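Local coordinates for protein phiAB6 tailspike (Unidentified phage, PDB 5JS4) that forms a trimeric, beta-helical phage tailspike that binds and fragments the exopolysaccharide of Acinetobacter baumannii, at residues 313-327 with 340-354. Numbering follows the deposited sequence.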
loop_
_atom_site.group_PDB
_atom_site.type_symbol
_atom_site.label_atom_id
_atom_site.label_comp_id
_atom_site.label_asym_id
_atom_site.label_seq_id
_atom_site.Cartn_x
_atom_site.Cartn_y
_atom_site.Cartn_z
ATOM N N GLY A 313 26.454 -24.038 -7.035
ATOM C CA GLY A 313 25.958 -24.137 -5.671
ATOM C C GLY A 313 24.478 -24.428 -5.563
ATOM O O GLY A 313 23.645 -23.582 -5.885
ATOM N N CYS A 314 24.148 -25.630 -5.106
ATOM C CA CYS A 314 22.766 -25.975 -4.816
ATOM C C CYS A 314 22.667 -27.260 -4.017
ATOM O O CYS A 314 23.639 -28.008 -3.891
ATOM C CB CYS A 314 21.947 -26.133 -6.107
ATOM S SG CYS A 314 22.193 -27.693 -6.993
ATOM N N ILE A 315 21.478 -27.487 -3.470
ATOM C CA ILE A 315 21.075 -28.797 -2.984
ATOM C C ILE A 315 20.286 -29.452 -4.114
ATOM O O ILE A 315 19.383 -28.842 -4.679
ATOM C CB ILE A 315 20.226 -28.686 -1.705
ATOM C CG1 ILE A 315 21.102 -28.182 -0.555
ATOM C CG2 ILE A 315 19.597 -30.031 -1.355
ATOM C CD1 ILE A 315 20.344 -27.812 0.701
ATOM N N ASP A 316 20.654 -30.685 -4.451
ATOM C CA ASP A 316 20.030 -31.418 -5.544
ATOM C C ASP A 316 19.473 -32.720 -4.976
ATOM O O ASP A 316 20.204 -33.695 -4.775
ATOM C CB ASP A 316 21.055 -31.668 -6.653
ATOM C CG ASP A 316 20.438 -32.219 -7.929
ATOM O OD1 ASP A 316 19.310 -32.751 -7.887
ATOM O OD2 ASP A 316 21.097 -32.116 -8.986
ATOM N N VAL A 317 18.175 -32.710 -4.690
ATOM C CA VAL A 317 17.495 -33.859 -4.106
ATOM C C VAL A 317 17.214 -34.886 -5.199
ATOM O O VAL A 317 16.668 -34.549 -6.248
ATOM C CB VAL A 317 16.177 -33.433 -3.426
ATOM C CG1 VAL A 317 15.428 -34.640 -2.877
ATOM C CG2 VAL A 317 16.459 -32.436 -2.310
ATOM N N ASP A 318 17.601 -36.134 -4.949
ATOM C CA ASP A 318 17.395 -37.213 -5.913
ATOM C C ASP A 318 15.968 -37.742 -5.802
ATOM O O ASP A 318 15.669 -38.589 -4.958
ATOM C CB ASP A 318 18.409 -38.333 -5.674
ATOM C CG ASP A 318 18.287 -39.466 -6.676
ATOM O OD1 ASP A 318 17.469 -39.370 -7.617
ATOM O OD2 ASP A 318 19.024 -40.459 -6.516
ATOM N N GLY A 319 15.094 -37.235 -6.667
ATOM C CA GLY A 319 13.689 -37.624 -6.673
ATOM C C GLY A 319 13.422 -39.054 -7.111
ATOM O O GLY A 319 12.308 -39.547 -6.938
ATOM N N SER A 320 14.430 -39.715 -7.680
ATOM C CA SER A 320 14.311 -41.122 -8.077
ATOM C C SER A 320 14.612 -42.090 -6.928
ATOM O O SER A 320 14.394 -43.294 -7.063
ATOM C CB SER A 320 15.232 -41.426 -9.264
ATOM O OG SER A 320 16.588 -41.538 -8.866
ATOM N N SER A 321 15.111 -41.571 -5.808
ATOM C CA SER A 321 15.423 -42.400 -4.645
ATOM C C SER A 321 14.143 -42.949 -4.007
ATOM O O SER A 321 13.291 -42.175 -3.574
ATOM C CB SER A 321 16.208 -41.595 -3.611
ATOM O OG SER A 321 16.519 -42.395 -2.486
ATOM N N PRO A 322 13.997 -44.288 -3.947
ATOM C CA PRO A 322 12.781 -44.871 -3.371
ATOM C C PRO A 322 12.464 -44.381 -1.956
ATOM O O PRO A 322 11.295 -44.233 -1.607
ATOM C CB PRO A 322 13.080 -46.375 -3.360
ATOM C CG PRO A 322 14.083 -46.570 -4.440
ATOM C CD PRO A 322 14.921 -45.325 -4.447
ATOM N N ASP A 323 13.500 -44.112 -1.165
ATOM C CA ASP A 323 13.327 -43.682 0.224
ATOM C C ASP A 323 12.797 -42.248 0.374
ATOM O O ASP A 323 12.442 -41.842 1.478
ATOM C CB ASP A 323 14.646 -43.829 0.992
ATOM C CG ASP A 323 15.108 -45.276 1.090
ATOM O OD1 ASP A 323 14.274 -46.153 1.402
ATOM O OD2 ASP A 323 16.308 -45.533 0.856
ATOM N N LEU A 324 12.749 -41.490 -0.721
ATOM C CA LEU A 324 12.187 -40.133 -0.704
ATOM C C LEU A 324 10.778 -40.038 -1.303
ATOM O O LEU A 324 10.113 -39.013 -1.142
ATOM C CB LEU A 324 13.126 -39.155 -1.421
ATOM C CG LEU A 324 14.398 -38.768 -0.658
ATOM C CD1 LEU A 324 15.381 -38.061 -1.577
ATOM C CD2 LEU A 324 14.080 -37.899 0.552
ATOM N N GLN A 325 10.317 -41.091 -1.979
ATOM C CA GLN A 325 8.990 -41.076 -2.604
ATOM C C GLN A 325 7.901 -40.729 -1.588
ATOM O O GLN A 325 7.803 -41.363 -0.537
ATOM C CB GLN A 325 8.668 -42.428 -3.251
ATOM C CG GLN A 325 7.385 -42.423 -4.073
ATOM C CD GLN A 325 7.112 -43.747 -4.764
ATOM O OE1 GLN A 325 7.560 -44.800 -4.313
ATOM N NE2 GLN A 325 6.364 -43.699 -5.863
ATOM N N GLY A 326 7.099 -39.715 -1.905
ATOM C CA GLY A 326 5.976 -39.313 -1.059
ATOM C C GLY A 326 6.363 -38.626 0.239
ATOM O O GLY A 326 5.529 -38.473 1.129
ATOM N N LYS A 327 7.621 -38.205 0.351
ATOM C CA LYS A 327 8.126 -37.595 1.582
ATOM C C LYS A 327 8.695 -36.212 1.320
ATOM O O LYS A 327 8.874 -35.806 0.171
ATOM C CB LYS A 327 9.219 -38.468 2.202
ATOM C CG LYS A 327 8.746 -39.830 2.680
ATOM C CD LYS A 327 9.898 -40.598 3.304
ATOM C CE LYS A 327 9.547 -42.055 3.554
ATOM N NZ LYS A 327 10.768 -42.905 3.640
ATOM N N LEU A 340 19.692 -19.670 -0.921
ATOM C CA LEU A 340 19.652 -21.089 -1.254
ATOM C C LEU A 340 19.089 -21.358 -2.641
ATOM O O LEU A 340 18.110 -20.749 -3.054
ATOM C CB LEU A 340 18.804 -21.834 -0.222
ATOM C CG LEU A 340 18.563 -23.329 -0.455
ATOM C CD1 LEU A 340 19.861 -24.113 -0.356
ATOM C CD2 LEU A 340 17.538 -23.844 0.543
ATOM N N THR A 341 19.729 -22.290 -3.338
ATOM C CA THR A 341 19.212 -22.863 -4.569
ATOM C C THR A 341 19.020 -24.348 -4.303
ATOM O O THR A 341 19.942 -25.018 -3.845
ATOM C CB THR A 341 20.203 -22.652 -5.726
ATOM O OG1 THR A 341 20.538 -21.261 -5.811
ATOM C CG2 THR A 341 19.616 -23.112 -7.057
ATOM N N ALA A 342 17.821 -24.862 -4.564
ATOM C CA ALA A 342 17.547 -26.276 -4.337
ATOM C C ALA A 342 16.611 -26.823 -5.398
ATOM O O ALA A 342 15.570 -26.230 -5.682
ATOM C CB ALA A 342 16.961 -26.487 -2.952
ATOM N N ARG A 343 16.995 -27.958 -5.983
ATOM C CA ARG A 343 16.199 -28.615 -7.006
ATOM C C ARG A 343 15.940 -30.070 -6.649
ATOM O O ARG A 343 16.634 -30.655 -5.810
ATOM C CB ARG A 343 16.903 -28.538 -8.368
ATOM C CG ARG A 343 18.228 -29.290 -8.445
ATOM C CD ARG A 343 18.777 -29.354 -9.863
ATOM N NE ARG A 343 18.020 -30.276 -10.711
ATOM C CZ ARG A 343 17.071 -29.933 -11.585
ATOM N NH1 ARG A 343 16.720 -28.661 -11.765
ATOM N NH2 ARG A 343 16.463 -30.881 -12.293
ATOM N N CYS A 344 14.932 -30.642 -7.298
ATOM C CA CYS A 344 14.696 -32.074 -7.270
ATOM C C CYS A 344 14.907 -32.608 -8.678
ATOM O O CYS A 344 14.270 -32.139 -9.626
ATOM C CB CYS A 344 13.278 -32.381 -6.805
ATOM S SG CYS A 344 12.962 -34.143 -6.584
ATOM N N SER A 345 15.817 -33.570 -8.810
ATOM C CA SER A 345 16.116 -34.193 -10.093
ATOM C C SER A 345 15.411 -35.539 -10.196
ATOM O O SER A 345 15.386 -36.303 -9.231
ATOM C CB SER A 345 17.626 -34.396 -10.246
ATOM O OG SER A 345 18.316 -33.157 -10.235
ATOM N N ASN A 346 14.832 -35.809 -11.364
ATOM C CA ASN A 346 14.225 -37.110 -11.665
ATOM C C ASN A 346 13.145 -37.539 -10.669
ATOM O O ASN A 346 13.052 -38.713 -10.307
ATOM C CB ASN A 346 15.316 -38.183 -11.767
ATOM C CG ASN A 346 16.373 -37.836 -12.795
ATOM O OD1 ASN A 346 17.550 -37.685 -12.467
ATOM N ND2 ASN A 346 15.954 -37.691 -14.047
ATOM N N GLY A 347 12.324 -36.581 -10.242
ATOM C CA GLY A 347 11.264 -36.840 -9.265
ATOM C C GLY A 347 9.850 -36.744 -9.811
ATOM O O GLY A 347 8.893 -36.765 -9.038
ATOM N N ALA A 348 9.706 -36.647 -11.131
ATOM C CA ALA A 348 8.387 -36.532 -11.755
ATOM C C ALA A 348 7.484 -37.687 -11.329
ATOM O O ALA A 348 7.823 -38.856 -11.522
ATOM C CB ALA A 348 8.510 -36.495 -13.272
ATOM N N GLY A 349 6.348 -37.347 -10.722
ATOM C CA GLY A 349 5.366 -38.338 -10.285
ATOM C C GLY A 349 5.667 -39.023 -8.961
ATOM O O GLY A 349 4.877 -39.848 -8.503
ATOM N N LYS A 350 6.796 -38.681 -8.336
ATOM C CA LYS A 350 7.233 -39.342 -7.102
ATOM C C LYS A 350 6.839 -38.580 -5.835
ATOM O O LYS A 350 7.119 -39.036 -4.726
ATOM C CB LYS A 350 8.751 -39.558 -7.130
ATOM C CG LYS A 350 9.243 -40.401 -8.298
ATOM C CD LYS A 350 8.667 -41.810 -8.256
ATOM C CE LYS A 350 9.267 -42.695 -9.336
ATOM N NZ LYS A 350 8.637 -44.044 -9.340
ATOM N N GLN A 351 6.186 -37.431 -6.006
ATOM C CA GLN A 351 5.673 -36.641 -4.887
ATOM C C GLN A 351 6.736 -36.388 -3.815
ATOM O O GLN A 351 6.533 -36.674 -2.633
ATOM C CB GLN A 351 4.434 -37.306 -4.278
ATOM C CG GLN A 351 3.270 -37.412 -5.252
ATOM C CD GLN A 351 1.940 -37.702 -4.575
ATOM O OE1 GLN A 351 1.787 -37.523 -3.366
ATOM N NE2 GLN A 351 0.965 -38.142 -5.362
ATOM N N VAL A 352 7.877 -35.862 -4.248
ATOM C CA VAL A 352 8.946 -35.486 -3.335
ATOM C C VAL A 352 8.824 -33.991 -3.068
ATOM O O VAL A 352 8.884 -33.189 -3.995
ATOM C CB VAL A 352 10.336 -35.808 -3.921
ATOM C CG1 VAL A 352 11.433 -35.444 -2.929
ATOM C CG2 VAL A 352 10.432 -37.284 -4.286
ATOM N N SER A 353 8.626 -33.626 -1.806
ATOM C CA SER A 353 8.536 -32.219 -1.407
ATOM C C SER A 353 9.876 -31.780 -0.822
ATOM O O SER A 353 10.691 -32.624 -0.452
ATOM C CB SER A 353 7.397 -32.028 -0.406
ATOM O OG SER A 353 6.143 -32.242 -1.039
ATOM N N PHE A 354 10.125 -30.470 -0.751
ATOM C CA PHE A 354 11.463 -30.004 -0.366
ATOM C C PHE A 354 11.687 -29.879 1.139
ATOM O O PHE A 354 12.553 -30.559 1.684
ATOM C CB PHE A 354 11.856 -28.692 -1.061
ATOM C CG PHE A 354 13.200 -28.168 -0.626
ATOM C CD1 PHE A 354 14.323 -28.991 -0.662
ATOM C CD2 PHE A 354 13.350 -26.864 -0.168
ATOM C CE1 PHE A 354 15.560 -28.530 -0.252
ATOM C CE2 PHE A 354 14.589 -26.396 0.240
ATOM C CZ PHE A 354 15.695 -27.232 0.201
HETATM O O HOH W 1 18.569 -38.212 -9.896
HETATM O O HOH W 2 4.350 -41.031 -5.785
#
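The side chains of Arg343 and Asp316 run alongside each other, pointing the same way, and the planes of guanidinium and carboxylate stand 85° apart. Asp316 OD1 lies at the guanidinium edge, near its plane, in a long salt bridge of 4.0 Å to Arg343 NE. Ser345 links them. Its OG lies in the guanidinium plane and accepts from Arg343 NE at 2.9 Å, nearly straight (168°); the same hydroxyl donates to the syn lone pair of Asp316 OD1, 2.6 Å away. With CG between backbone N and carbonyl carbon (chi1 65°) and a bend at chi3, the arginine chain runs past the carboxylate before NE turns back to the serine. Arg283 holds Asp316 OD2 in a second salt bridge, while Arg343 NH1 bonds a bound malonic acid, probably from the crystallisation liquor. At the other flat group, the Phe354 ring, Ile315 CG2 and Val317 CG2 come up to the edge; Phe330 and Phe372 also meet this ring.

Strands 313-318 and 340-345 are parallel neighbours on successive coils of the right-handed beta-helix: Ile315 N and Val317 N donate to Thr341 O and Arg343 O, Arg343 N and Ser345 N to Ile315 O and Val317 O. Asp316, Arg343 and Ser345 face outward, whereas Ile315, Val317, Ala342 and Cys344 fill the interior, where Val317 CG1 touches Val352 CG1 at 4.1 Å. Past the strands the coils turn together. Gly319 CA packs 3.6 Å from Gly347 CA and equally close to Cys344 SG. Farther round, Gly326 N bonds Lys350 O at 2.9 Å, and Ser353 N reaches Lys327 O to start the next pair of strands.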